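Local coordinates for aminopeptidase-like protein (Chaetomium thermophilum, PDB 5JM6) that probably acts as a zinc-dependent aminopeptidase of the M18 family and assembles into a dodecamer, at residues T138-P143 with N279-L284; P410-G415 with R488-S493; W169-L174 with I204-P209. All coordinates share one frame; numbering follows the deposited sequence.

Interaction 1: residues T138-P143 with N279-L284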
ATOM      1  N   THR A 138      27.343 -27.398   2.643  1.00 49.34           N
ATOM      2  CA  THR A 138      28.415 -27.132   3.596  1.00 49.80           C
ATOM      3  C   THR A 138      28.980 -25.729   3.382  1.00 47.75           C
ATOM      4  O   THR A 138      28.675 -25.081   2.383  1.00 56.68           O
ATOM      5  CB  THR A 138      29.536 -28.189   3.484  1.00 49.20           C
ATOM      6  OG1 THR A 138      30.392 -28.112   4.630  1.00 45.13           O
ATOM      7  CG2 THR A 138      30.348 -27.990   2.212  1.00 46.74           C
ATOM      8  N   ALA A 139      29.765 -25.245   4.338  1.00 33.39           N
ATOM      9  CA  ALA A 139      30.331 -23.901   4.250  1.00 40.88           C
ATOM     10  C   ALA A 139      31.847 -23.943   4.087  1.00 39.26           C
ATOM     11  O   ALA A 139      32.569 -24.289   5.020  1.00 37.31           O
ATOM     12  CB  ALA A 139      29.955 -23.090   5.480  1.00 43.55           C
ATOM     13  N   ARG A 140      32.325 -23.567   2.906  1.00 40.04           N
ATOM     14  CA  ARG A 140      33.748 -23.664   2.607  1.00 37.64           C
ATOM     15  C   ARG A 140      34.518 -22.424   3.037  1.00 36.32           C
ATOM     16  O   ARG A 140      34.036 -21.299   2.908  1.00 34.86           O
ATOM     17  CB  ARG A 140      33.958 -23.918   1.113  1.00 44.15           C
ATOM     18  CG  ARG A 140      33.337 -25.221   0.651  1.00 51.85           C
ATOM     19  CD  ARG A 140      33.830 -25.652  -0.715  1.00 60.72           C
ATOM     20  NE  ARG A 140      34.227 -27.057  -0.683  1.00 70.37           N
ATOM     21  CZ  ARG A 140      33.458 -28.067  -1.077  1.00 69.22           C
ATOM     22  NH1 ARG A 140      32.242 -27.838  -1.554  1.00 69.33           N
ATOM     23  NH2 ARG A 140      33.911 -29.310  -0.998  1.00 60.60           N
ATOM     24  N   LEU A 141      35.720 -22.651   3.559  1.00 33.83           N
ATOM     25  CA  LEU A 141      36.621 -21.565   3.908  1.00 34.54           C
ATOM     26  C   LEU A 141      36.982 -20.756   2.670  1.00 40.34           C
ATOM     27  O   LEU A 141      37.262 -21.312   1.608  1.00 39.72           O
ATOM     28  CB  LEU A 141      37.892 -22.104   4.571  1.00 35.24           C
ATOM     29  CG  LEU A 141      37.921 -22.234   6.097  1.00 36.09           C
ATOM     30  CD1 LEU A 141      36.842 -23.181   6.604  1.00 30.40           C
ATOM     31  CD2 LEU A 141      39.298 -22.691   6.557  1.00 31.67           C
ATOM     32  N   LYS A 142      36.965 -19.436   2.817  1.00 39.49           N
ATOM     33  CA  LYS A 142      37.353 -18.527   1.749  1.00 39.38           C
ATOM     34  C   LYS A 142      38.825 -18.726   1.394  1.00 34.20           C
ATOM     35  O   LYS A 142      39.586 -19.244   2.211  1.00 37.36           O
ATOM     36  CB  LYS A 142      37.098 -17.082   2.178  1.00 35.90           C
ATOM     37  CG  LYS A 142      35.639 -16.761   2.469  1.00 36.37           C
ATOM     38  CD  LYS A 142      35.218 -15.526   1.708  1.00 37.54           C
ATOM     39  CE  LYS A 142      33.793 -15.082   2.004  1.00 40.42           C
ATOM     40  NZ  LYS A 142      33.603 -14.595   3.398  1.00 47.29           N
ATOM     41  N   PRO A 143      39.228 -18.345   0.168  1.00 38.68           N
ATOM     42  CA  PRO A 143      40.661 -18.320  -0.147  1.00 38.52           C
ATOM     43  C   PRO A 143      41.475 -17.553   0.897  1.00 39.50           C
ATOM     44  O   PRO A 143      42.523 -18.036   1.323  1.00 47.02           O
ATOM     45  CB  PRO A 143      40.694 -17.627  -1.507  1.00 36.78           C
ATOM     46  CG  PRO A 143      39.440 -18.110  -2.161  1.00 36.60           C
ATOM     47  CD  PRO A 143      38.406 -18.212  -1.049  1.00 39.05           C
ATOM     48  N   ASN A 279      48.073 -24.918  -0.169  1.00 41.22           N
ATOM     49  CA  ASN A 279      46.652 -24.596  -0.176  1.00 36.89           C
ATOM     50  C   ASN A 279      45.916 -25.643   0.641  1.00 38.58           C
ATOM     51  O   ASN A 279      46.497 -26.659   1.023  1.00 37.18           O
ATOM     52  CB  ASN A 279      46.097 -24.559  -1.604  1.00 33.03           C
ATOM     53  CG  ASN A 279      45.109 -23.429  -1.820  1.00 39.65           C
ATOM     54  OD1 ASN A 279      43.995 -23.451  -1.297  1.00 43.28           O
ATOM     55  ND2 ASN A 279      45.512 -22.434  -2.603  1.00 38.39           N
ATOM     56  N   TRP A 280      44.645 -25.395   0.929  1.00 38.57           N
ATOM     57  CA  TRP A 280      43.803 -26.442   1.481  1.00 36.11           C
ATOM     58  C   TRP A 280      42.353 -26.219   1.092  1.00 31.67           C
ATOM     59  O   TRP A 280      41.958 -25.115   0.715  1.00 31.07           O
ATOM     60  CB  TRP A 280      43.941 -26.542   3.009  1.00 31.88           C
ATOM     61  CG  TRP A 280      43.587 -25.309   3.808  1.00 36.77           C
ATOM     62  CD1 TRP A 280      42.559 -24.438   3.578  1.00 32.50           C
ATOM     63  CD2 TRP A 280      44.210 -24.874   5.023  1.00 35.44           C
ATOM     64  NE1 TRP A 280      42.536 -23.464   4.545  1.00 28.42           N
ATOM     65  CE2 TRP A 280      43.537 -23.712   5.447  1.00 34.97           C
ATOM     66  CE3 TRP A 280      45.284 -25.347   5.784  1.00 32.77           C
ATOM     67  CZ2 TRP A 280      43.900 -23.019   6.598  1.00 32.36           C
ATOM     68  CZ3 TRP A 280      45.644 -24.652   6.924  1.00 34.42           C
ATOM     69  CH2 TRP A 280      44.955 -23.501   7.319  1.00 32.34           C
ATOM     70  N   GLU A 281      41.572 -27.289   1.143  1.00 33.95           N
ATOM     71  CA  GLU A 281      40.144 -27.185   0.933  1.00 33.11           C
ATOM     72  C   GLU A 281      39.450 -27.618   2.213  1.00 31.09           C
ATOM     73  O   GLU A 281      39.365 -28.809   2.505  1.00 32.02           O
ATOM     74  CB  GLU A 281      39.723 -28.052  -0.252  1.00 32.05           C
ATOM     75  CG  GLU A 281      38.839 -27.351  -1.261  1.00 30.22           C
ATOM     76  CD  GLU A 281      38.737 -28.116  -2.564  1.00 41.67           C
ATOM     77  OE1 GLU A 281      37.605 -28.317  -3.050  1.00 46.17           O
ATOM     78  OE2 GLU A 281      39.791 -28.511  -3.107  1.00 44.43           O
ATOM     79  N   LEU A 282      38.926 -26.652   2.957  1.00 29.30           N
ATOM     80  CA  LEU A 282      38.351 -26.937   4.263  1.00 32.85           C
ATOM     81  C   LEU A 282      36.939 -26.391   4.348  1.00 32.52           C
ATOM     82  O   LEU A 282      36.626 -25.350   3.770  1.00 36.43           O
ATOM     83  CB  LEU A 282      39.216 -26.349   5.382  1.00 34.90           C
ATOM     84  CG  LEU A 282      40.668 -26.830   5.470  1.00 28.12           C
ATOM     85  CD1 LEU A 282      41.416 -26.085   6.559  1.00 24.88           C
ATOM     86  CD2 LEU A 282      40.721 -28.324   5.724  1.00 28.07           C
ATOM     87  N   GLU A 283      36.084 -27.107   5.067  1.00 31.96           N
ATOM     88  CA  GLU A 283      34.704 -26.692   5.247  1.00 34.64           C
ATOM     89  C   GLU A 283      34.292 -26.848   6.701  1.00 30.95           C
ATOM     90  O   GLU A 283      34.974 -27.509   7.484  1.00 29.37           O
ATOM     91  CB  GLU A 283      33.777 -27.504   4.341  1.00 34.48           C
ATOM     92  CG  GLU A 283      33.908 -29.006   4.525  1.00 36.55           C
ATOM     93  CD  GLU A 283      33.181 -29.792   3.453  1.00 44.48           C
ATOM     94  OE1 GLU A 283      33.451 -29.559   2.256  1.00 47.13           O
ATOM     95  OE2 GLU A 283      32.341 -30.645   3.809  1.00 50.10           O
ATOM     96  N   LEU A 284      33.179 -26.223   7.058  1.00 33.85           N
ATOM     97  CA  LEU A 284      32.614 -26.384   8.385  1.00 32.13           C
ATOM     98  C   LEU A 284      31.511 -27.431   8.343  1.00 30.22           C
ATOM     99  O   LEU A 284      30.716 -27.469   7.405  1.00 31.52           O
ATOM    100  CB  LEU A 284      32.081 -25.052   8.913  1.00 31.22           C
ATOM    101  CG  LEU A 284      33.121 -23.931   8.972  1.00 29.65           C
ATOM    102  CD1 LEU A 284      32.515 -22.647   9.515  1.00 24.42           C
ATOM    103  CD2 LEU A 284      34.320 -24.361   9.805  1.00 26.96           C
TER
HETATM  104  O   HOH W   1      39.120 -23.408   1.638  1.00 34.85           O
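The carbonyl oxygen A139 O takes a hydrogen bond from L284 N (2.9 Å, N-H...O angle 157°) and a CA-H...O contact from E283 CA (3.2 Å). This is an antiparallel strand pairing inside a six-stranded antiparallel sheet, in which A139 and L284 form a hydrogen-bonded pair and R140 and E283 a non-hydrogen-bonded one. The next bond runs the other way, L141 N to L282 O at 2.9 Å, and is almost straight (172°).

R140 and E283 project from the same face of the sheet and run alongside each other. E283 CG lies between its backbone N and carbonyl carbon, and the chain is extended beyond it, which carries the carboxylate alongside R140. Their salt bridge, R140 NH2 to E283 OE1 at 3.3 Å, is electrostatic in character: OE1 sits above a face of the guanidinium, the two planes stand 79° apart, and no N-H is aimed at the oxygen. T138 CG2 lies 3.5 Å from the same E283 OE1, and Y161 adds a cation-pi contact to R140. The neighbouring carboxylate of E281 turns instead to R179 and to S430 of the second subunit, tying the strand to a subunit interface.

Across the apolar side, L141 CD2 meets L282 CB at 3.8 Å and approaches W280 NE1 at 3.9 Å. L282 CD1 is centred over one face of the W280 ring, while helix 259-268 packs on both L141 and W280. Where direct pairing gives way, a water donates to L141 O at 2.8 Å and, weakly, to W280 O.

Interaction 2: residues P410-G415 with R488-S493; sequences PRLNVG and RAMTGS
The backbones come nearest where L412 CA stands 5.0 Å from G492 CA, and no hydrogen bond passes between the two segments. The arrangement is a loop laid against a strand end: residues 489-492 form an outermost strand, within this chain, of a three-stranded antiparallel sheet, and the irregular run 410-415 packs across its C-terminal end.

L412 carries the apolar part. Its CG is anti to the carbonyl carbon and beside the backbone N (chi1 -65°), which directs both methyls at the strand backbone. CD1 of L412 is 3.7 Å from G492 N and 3.9 Å from T491 C; the same methyl meets the M490 CE methyl at 4.3 Å. F299, on the adjoining strand 299-302, touches both L412 and M490.

N413 turns its CG anti to the carbonyl carbon and beside the backbone N (chi1 -71°), and its carboxamide reaches the strand end, where OD1 lies beside G492, a residue with no side chain, at 3.2 Å from G492 CA. The separation of N413 OD1 from S493 N, 3.3 Å, has too poor an angle for a hydrogen bond, and OD1 accepts from L494 N instead. D495, where helix 495-514 begins, joins the segments indirectly, since its OD2 receives both N413 N and G492 N.

The loop also faces the third subunit, where N233 bonds L412 O and R411, and D235 forms a salt bridge with R411. Within the strand, T491 OG1 donates to G492 O at 3.2 Å.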
ATOM      1  N   PRO A 410       5.721 -40.916   1.227  1.00 39.35           N
ATOM      2  CA  PRO A 410       6.314 -42.125   1.813  1.00 39.52           C
ATOM      3  C   PRO A 410       6.579 -42.058   3.315  1.00 38.93           C
ATOM      4  O   PRO A 410       6.819 -40.987   3.876  1.00 36.24           O
ATOM      5  CB  PRO A 410       7.645 -42.268   1.057  1.00 40.03           C
ATOM      6  CG  PRO A 410       7.554 -41.326  -0.108  1.00 38.93           C
ATOM      7  CD  PRO A 410       6.679 -40.215   0.358  1.00 43.35           C
ATOM      8  N   ARG A 411       6.545 -43.217   3.951  1.00 35.95           N
ATOM      9  CA  ARG A 411       6.767 -43.360   5.380  1.00 37.49           C
ATOM     10  C   ARG A 411       8.185 -43.774   5.718  1.00 36.49           C
ATOM     11  O   ARG A 411       8.942 -44.188   4.853  1.00 45.75           O
ATOM     12  CB  ARG A 411       5.809 -44.404   5.937  1.00 37.44           C
ATOM     13  CG  ARG A 411       4.388 -44.251   5.448  1.00 43.40           C
ATOM     14  CD  ARG A 411       3.620 -43.248   6.281  1.00 41.54           C
ATOM     15  NE  ARG A 411       2.648 -43.894   7.147  1.00 44.58           N
ATOM     16  CZ  ARG A 411       1.338 -43.841   6.952  1.00 50.44           C
ATOM     17  NH1 ARG A 411       0.854 -43.162   5.930  1.00 52.67           N
ATOM     18  NH2 ARG A 411       0.514 -44.454   7.782  1.00 53.24           N
ATOM     19  N   LEU A 412       8.547 -43.653   6.987  1.00 32.21           N
ATOM     20  CA  LEU A 412       9.861 -44.075   7.448  1.00 36.33           C
ATOM     21  C   LEU A 412       9.821 -45.550   7.818  1.00 36.49           C
ATOM     22  O   LEU A 412       8.783 -46.059   8.241  1.00 35.09           O
ATOM     23  CB  LEU A 412      10.327 -43.243   8.641  1.00 28.51           C
ATOM     24  CG  LEU A 412      10.575 -41.755   8.411  1.00 30.00           C
ATOM     25  CD1 LEU A 412      11.146 -41.128   9.672  1.00 29.91           C
ATOM     26  CD2 LEU A 412      11.505 -41.543   7.228  1.00 28.93           C
ATOM     27  N   ASN A 413      10.946 -46.231   7.609  1.00 35.46           N
ATOM     28  CA  ASN A 413      11.098 -47.647   7.944  1.00 35.22           C
ATOM     29  C   ASN A 413      10.117 -48.540   7.191  1.00 32.75           C
ATOM     30  O   ASN A 413       9.504 -49.440   7.764  1.00 32.04           O
ATOM     31  CB  ASN A 413      10.957 -47.860   9.454  1.00 32.52           C
ATOM     32  CG  ASN A 413      12.145 -47.324  10.228  1.00 40.19           C
ATOM     33  OD1 ASN A 413      13.218 -47.105   9.664  1.00 35.20           O
ATOM     34  ND2 ASN A 413      11.964 -47.116  11.526  1.00 41.81           N
ATOM     35  N   VAL A 414       9.994 -48.290   5.895  1.00 37.74           N
ATOM     36  CA  VAL A 414       9.119 -49.069   5.032  1.00 33.51           C
ATOM     37  C   VAL A 414       9.921 -49.576   3.841  1.00 35.05           C
ATOM     38  O   VAL A 414      10.015 -50.780   3.601  1.00 30.08           O
ATOM     39  CB  VAL A 414       7.907 -48.247   4.559  1.00 32.67           C
ATOM     40  CG1 VAL A 414       7.213 -48.928   3.398  1.00 30.22           C
ATOM     41  CG2 VAL A 414       6.936 -48.042   5.710  1.00 38.20           C
ATOM     42  N   GLY A 415      10.476 -48.645   3.081  1.00 34.63           N
ATOM     43  CA  GLY A 415      11.282 -49.006   1.939  1.00 37.60           C
ATOM     44  C   GLY A 415      11.525 -47.810   1.054  1.00 36.51           C
ATOM     45  O   GLY A 415      11.155 -46.683   1.383  1.00 36.94           O
ATOM     46  N   ARG A 488      21.019 -30.705  10.220  1.00 35.16           N
ATOM     47  CA  ARG A 488      20.753 -32.004  10.828  1.00 37.74           C
ATOM     48  C   ARG A 488      19.359 -32.525  10.456  1.00 35.12           C
ATOM     49  O   ARG A 488      18.348 -31.960  10.875  1.00 36.30           O
ATOM     50  CB  ARG A 488      20.906 -31.895  12.345  1.00 36.16           C
ATOM     51  CG  ARG A 488      20.943 -33.218  13.079  1.00 32.86           C
ATOM     52  CD  ARG A 488      21.377 -33.018  14.522  1.00 35.30           C
ATOM     53  NE  ARG A 488      21.438 -34.277  15.258  1.00 38.90           N
ATOM     54  CZ  ARG A 488      22.545 -34.992  15.435  1.00 36.79           C
ATOM     55  NH1 ARG A 488      23.697 -34.573  14.930  1.00 38.00           N
ATOM     56  NH2 ARG A 488      22.500 -36.126  16.120  1.00 32.83           N
ATOM     57  N   ALA A 489      19.316 -33.627   9.712  1.00 36.94           N
ATOM     58  CA  ALA A 489      18.066 -34.213   9.225  1.00 30.94           C
ATOM     59  C   ALA A 489      17.720 -35.500   9.970  1.00 32.67           C
ATOM     60  O   ALA A 489      18.376 -35.852  10.950  1.00 35.33           O
ATOM     61  CB  ALA A 489      18.150 -34.472   7.727  1.00 29.06           C
ATOM     62  N   MET A 490      16.672 -36.185   9.516  1.00 32.52           N
ATOM     63  CA  MET A 490      16.276 -37.457  10.114  1.00 33.13           C
ATOM     64  C   MET A 490      15.657 -38.421   9.101  1.00 35.88           C
ATOM     65  O   MET A 490      14.937 -38.006   8.193  1.00 39.82           O
ATOM     66  CB  MET A 490      15.288 -37.218  11.259  1.00 30.26           C
ATOM     67  CG  MET A 490      14.037 -36.457  10.844  1.00 36.08           C
ATOM     68  SD  MET A 490      12.838 -36.232  12.173  1.00 42.58           S
ATOM     69  CE  MET A 490      12.139 -37.873  12.297  1.00 40.94           C
ATOM     70  N   THR A 491      15.964 -39.706   9.255  1.00 30.07           N
ATOM     71  CA  THR A 491      15.206 -40.776   8.610  1.00 33.31           C
ATOM     72  C   THR A 491      14.962 -41.870   9.638  1.00 33.39           C
ATOM     73  O   THR A 491      15.366 -41.744  10.795  1.00 37.02           O
ATOM     74  CB  THR A 491      15.925 -41.388   7.383  1.00 33.41           C
ATOM     75  OG1 THR A 491      17.061 -42.149   7.810  1.00 34.52           O
ATOM     76  CG2 THR A 491      16.368 -40.312   6.415  1.00 39.28           C
ATOM     77  N   GLY A 492      14.304 -42.942   9.217  1.00 29.04           N
ATOM     78  CA  GLY A 492      14.109 -44.090  10.080  1.00 32.95           C
ATOM     79  C   GLY A 492      15.400 -44.866  10.257  1.00 32.18           C
ATOM     80  O   GLY A 492      16.267 -44.853   9.383  1.00 35.89           O
ATOM     81  N   SER A 493      15.526 -45.547  11.389  1.00 28.72           N
ATOM     82  CA  SER A 493      16.744 -46.287  11.700  1.00 30.63           C
ATOM     83  C   SER A 493      16.950 -47.483  10.774  1.00 40.85           C
ATOM     84  O   SER A 493      18.071 -47.964  10.617  1.00 44.20           O
ATOM     85  CB  SER A 493      16.724 -46.754  13.154  1.00 30.55           C
ATOM     86  OG  SER A 493      15.623 -47.613  13.388  1.00 35.29           O
TER

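Interaction 3: residues W169-L174 with I204-P209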
ATOM      1  N   TRP A 169      21.624 -23.518  10.771  1.00 36.21           N
ATOM      2  CA  TRP A 169      23.072 -23.462  11.001  1.00 35.30           C
ATOM      3  C   TRP A 169      23.486 -22.597  12.195  1.00 33.48           C
ATOM      4  O   TRP A 169      24.639 -22.647  12.625  1.00 36.08           O
ATOM      5  CB  TRP A 169      23.785 -22.959   9.741  1.00 38.48           C
ATOM      6  CG  TRP A 169      24.051 -24.048   8.756  1.00 40.36           C
ATOM      7  CD1 TRP A 169      23.137 -24.669   7.958  1.00 39.52           C
ATOM      8  CD2 TRP A 169      25.315 -24.661   8.472  1.00 42.34           C
ATOM      9  NE1 TRP A 169      23.752 -25.629   7.192  1.00 43.82           N
ATOM     10  CE2 TRP A 169      25.089 -25.646   7.489  1.00 38.58           C
ATOM     11  CE3 TRP A 169      26.616 -24.475   8.953  1.00 39.79           C
ATOM     12  CZ2 TRP A 169      26.113 -26.438   6.976  1.00 35.18           C
ATOM     13  CZ3 TRP A 169      27.632 -25.264   8.442  1.00 36.76           C
ATOM     14  CH2 TRP A 169      27.375 -26.233   7.464  1.00 37.02           C
ATOM     15  N   TRP A 170      22.555 -21.806  12.721  1.00 37.95           N
ATOM     16  CA  TRP A 170      22.834 -20.956  13.877  1.00 34.94           C
ATOM     17  C   TRP A 170      22.994 -21.774  15.157  1.00 34.34           C
ATOM     18  O   TRP A 170      22.283 -22.758  15.359  1.00 38.14           O
ATOM     19  CB  TRP A 170      21.716 -19.935  14.087  1.00 37.83           C
ATOM     20  CG  TRP A 170      21.526 -18.922  12.998  1.00 39.63           C
ATOM     21  CD1 TRP A 170      20.812 -19.085  11.850  1.00 39.10           C
ATOM     22  CD2 TRP A 170      22.019 -17.573  12.976  1.00 41.43           C
ATOM     23  NE1 TRP A 170      20.842 -17.931  11.105  1.00 42.42           N
ATOM     24  CE2 TRP A 170      21.578 -16.989  11.772  1.00 41.85           C
ATOM     25  CE3 TRP A 170      22.802 -16.810  13.848  1.00 37.98           C
ATOM     26  CZ2 TRP A 170      21.887 -15.676  11.422  1.00 37.09           C
ATOM     27  CZ3 TRP A 170      23.108 -15.505  13.498  1.00 39.55           C
ATOM     28  CH2 TRP A 170      22.652 -14.953  12.294  1.00 37.45           C
ATOM     29  N   ASP A 171      23.909 -21.342  16.023  1.00 31.94           N
ATOM     30  CA  ASP A 171      24.136 -21.977  17.324  1.00 34.55           C
ATOM     31  C   ASP A 171      24.355 -23.486  17.221  1.00 34.17           C
ATOM     32  O   ASP A 171      23.802 -24.258  18.005  1.00 30.93           O
ATOM     33  CB  ASP A 171      22.967 -21.694  18.276  1.00 35.47           C
ATOM     34  CG  ASP A 171      22.783 -20.211  18.561  1.00 39.83           C
ATOM     35  OD1 ASP A 171      21.637 -19.801  18.840  1.00 44.03           O
ATOM     36  OD2 ASP A 171      23.778 -19.457  18.512  1.00 48.67           O
ATOM     37  N   ARG A 172      25.157 -23.903  16.249  1.00 38.50           N
ATOM     38  CA  ARG A 172      25.563 -25.298  16.142  1.00 31.81           C
ATOM     39  C   ARG A 172      27.051 -25.395  16.445  1.00 32.40           C
ATOM     40  O   ARG A 172      27.796 -24.442  16.214  1.00 36.11           O
ATOM     41  CB  ARG A 172      25.259 -25.860  14.752  1.00 32.46           C
ATOM     42  CG  ARG A 172      23.800 -25.764  14.334  1.00 34.71           C
ATOM     43  CD  ARG A 172      22.952 -26.861  14.962  1.00 29.32           C
ATOM     44  NE  ARG A 172      21.596 -26.863  14.418  1.00 28.13           N
ATOM     45  CZ  ARG A 172      20.640 -27.709  14.789  1.00 30.58           C
ATOM     46  NH1 ARG A 172      20.884 -28.630  15.711  1.00 32.08           N
ATOM     47  NH2 ARG A 172      19.439 -27.636  14.234  1.00 32.10           N
ATOM     48  N   ASP A 173      27.491 -26.545  16.949  1.00 38.83           N
ATOM     49  CA  ASP A 173      28.900 -26.707  17.271  1.00 34.23           C
ATOM     50  C   ASP A 173      29.601 -27.178  16.011  1.00 30.98           C
ATOM     51  O   ASP A 173      29.433 -28.319  15.585  1.00 35.58           O
ATOM     52  CB  ASP A 173      29.103 -27.724  18.401  1.00 38.02           C
ATOM     53  CG  ASP A 173      28.514 -27.270  19.725  1.00 33.62           C
ATOM     54  OD1 ASP A 173      27.772 -26.266  19.748  1.00 37.85           O
ATOM     55  OD2 ASP A 173      28.792 -27.931  20.748  1.00 31.80           O
ATOM     56  N   LEU A 174      30.417 -26.305  15.434  1.00 28.75           N
ATOM     57  CA  LEU A 174      30.992 -26.579  14.127  1.00 29.62           C
ATOM     58  C   LEU A 174      32.451 -26.966  14.238  1.00 30.87           C
ATOM     59  O   LEU A 174      33.216 -26.359  14.987  1.00 31.77           O
ATOM     60  CB  LEU A 174      30.847 -25.366  13.204  1.00 29.96           C
ATOM     61  CG  LEU A 174      29.452 -24.763  13.039  1.00 29.78           C
ATOM     62  CD1 LEU A 174      29.527 -23.495  12.202  1.00 27.76           C
ATOM     63  CD2 LEU A 174      28.487 -25.764  12.419  1.00 32.08           C
ATOM     64  N   ILE A 204      28.309 -20.020  14.785  1.00 37.90           N
ATOM     65  CA  ILE A 204      27.618 -18.831  14.308  1.00 38.37           C
ATOM     66  C   ILE A 204      26.556 -18.471  15.341  1.00 36.52           C
ATOM     67  O   ILE A 204      25.492 -19.089  15.386  1.00 32.31           O
ATOM     68  CB  ILE A 204      26.984 -19.080  12.923  1.00 35.48           C
ATOM     69  CG1 ILE A 204      28.060 -19.526  11.928  1.00 32.68           C
ATOM     70  CG2 ILE A 204      26.261 -17.842  12.425  1.00 35.35           C
ATOM     71  CD1 ILE A 204      27.518 -20.215  10.696  1.00 27.46           C
ATOM     72  N   PRO A 205      26.851 -17.468  16.184  1.00 35.01           N
ATOM     73  CA  PRO A 205      25.966 -17.122  17.301  1.00 36.07           C
ATOM     74  C   PRO A 205      24.762 -16.277  16.917  1.00 36.15           C
ATOM     75  O   PRO A 205      24.905 -15.280  16.209  1.00 35.95           O
ATOM     76  CB  PRO A 205      26.888 -16.339  18.230  1.00 35.64           C
ATOM     77  CG  PRO A 205      27.846 -15.672  17.313  1.00 35.51           C
ATOM     78  CD  PRO A 205      28.040 -16.598  16.134  1.00 35.02           C
ATOM     79  N   THR A 206      23.600 -16.629  17.449  1.00 34.80           N
ATOM     80  CA  THR A 206      22.409 -15.812  17.285  1.00 40.27           C
ATOM     81  C   THR A 206      22.469 -14.591  18.190  1.00 40.46           C
ATOM     82  O   THR A 206      23.274 -14.525  19.118  1.00 35.89           O
ATOM     83  CB  THR A 206      21.123 -16.597  17.586  1.00 35.01           C
ATOM     84  OG1 THR A 206      21.201 -17.165  18.895  1.00 34.86           O
ATOM     85  CG2 THR A 206      20.934 -17.706  16.585  1.00 33.47           C
ATOM     86  N   LEU A 207      21.629 -13.610  17.888  1.00 41.21           N
ATOM     87  CA  LEU A 207      21.442 -12.459  18.755  1.00 41.16           C
ATOM     88  C   LEU A 207      20.271 -12.726  19.696  1.00 40.19           C
ATOM     89  O   LEU A 207      19.316 -13.401  19.321  1.00 41.22           O
ATOM     90  CB  LEU A 207      21.191 -11.199  17.926  1.00 38.06           C
ATOM     91  CG  LEU A 207      21.024  -9.880  18.677  1.00 35.89           C
ATOM     92  CD1 LEU A 207      22.320  -9.506  19.370  1.00 41.67           C
ATOM     93  CD2 LEU A 207      20.592  -8.787  17.718  1.00 40.11           C
ATOM     94  N   ALA A 208      20.361 -12.232  20.926  1.00 43.23           N
ATOM     95  CA  ALA A 208      19.253 -12.355  21.868  1.00 42.83           C
ATOM     96  C   ALA A 208      18.010 -11.680  21.294  1.00 43.62           C
ATOM     97  O   ALA A 208      18.120 -10.692  20.570  1.00 46.44           O
ATOM     98  CB  ALA A 208      19.625 -11.747  23.212  1.00 40.02           C
ATOM     99  N   PRO A 209      16.818 -12.217  21.604  1.00 44.03           N
ATOM    100  CA  PRO A 209      15.589 -11.619  21.068  1.00 47.68           C
ATOM    101  C   PRO A 209      15.317 -10.231  21.646  1.00 50.34           C
ATOM    102  O   PRO A 209      14.590  -9.444  21.039  1.00 47.58           O
ATOM    103  CB  PRO A 209      14.495 -12.608  21.497  1.00 41.68           C
ATOM    104  CG  PRO A 209      15.219 -13.863  21.892  1.00 42.57           C
ATOM    105  CD  PRO A 209      16.541 -13.412  22.416  1.00 44.59           C
TER
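W170 and I204 meet face-on: the I204 CG2 methyl lies over one face of the indole, 4.2 Å from the centroid of its six-membered ring and 25° off the normal, a CH-pi contact displaced toward the rim. The ring edge is met differently, with P205 O near the ring plane and 3.3 Å from W170 CZ3. T206 CG2 comes in obliquely, 3.4 Å from W170 CE3, so three consecutive residues wrap the indole from three directions.

D171 and T206 cross at about a right angle, and both carboxylate oxygens are used. T206 OG1 donates to D171 OD1 at 2.7 Å on its syn lone pair. T206 N donates to D171 OD2 at 3.0 Å, also from the syn side but 31° out of the carboxylate plane. T206 OG1 sits between its own backbone N and carbonyl carbon, which turns the hydroxyl to OD1 while CG2 lies beside the indole, near CB and CE3 of W170.

Two irregular loops are thus joined at a subunit interface, one leading into strand 174-183 of the antiparallel sheet, the other following strand 190-196. D171 OD1 also bonds S486 OG of the third subunit, the residue after that subunit's zinc ligand H485, and P205 O bonds H397 of the same neighbour. An alanine at D171 would probably leave T206 OG1, T206 N and the neighbour's S486 without this shared acceptor group, freeing the threonine hydroxyl to turn.

Elsewhere in the contact, L174 CD1 meets I204 CD1 at 4.1 Å. The backbone bond D171 N to I204 O, 2.8 Å long, is practically linear at 178°.

Overall arrangement
Along the chain, segments 169-174 and 204-209 of interaction 3 fall between the two halves of interaction 1, whereas interaction 2 follows both. Interactions 1 and 3 have centres 19 Å apart and touch directly: W169 CH2 lies 3.6 Å from L284 O, and L174 opens strand 174-183, the sheet neighbour of strand 277-286. Interaction 2 sets a loop between two strands of the mixed sheet against strand 489-492 of a separate three-stranded sheet; its nearest atoms are about 5 Å from those of interaction 3, without touching. Across the interface, D173 forms a salt bridge with R488 of the third subunit and P205 packs on M490 there. The assembly thus brings one chain's interaction 3 against its neighbour's strand 489-492.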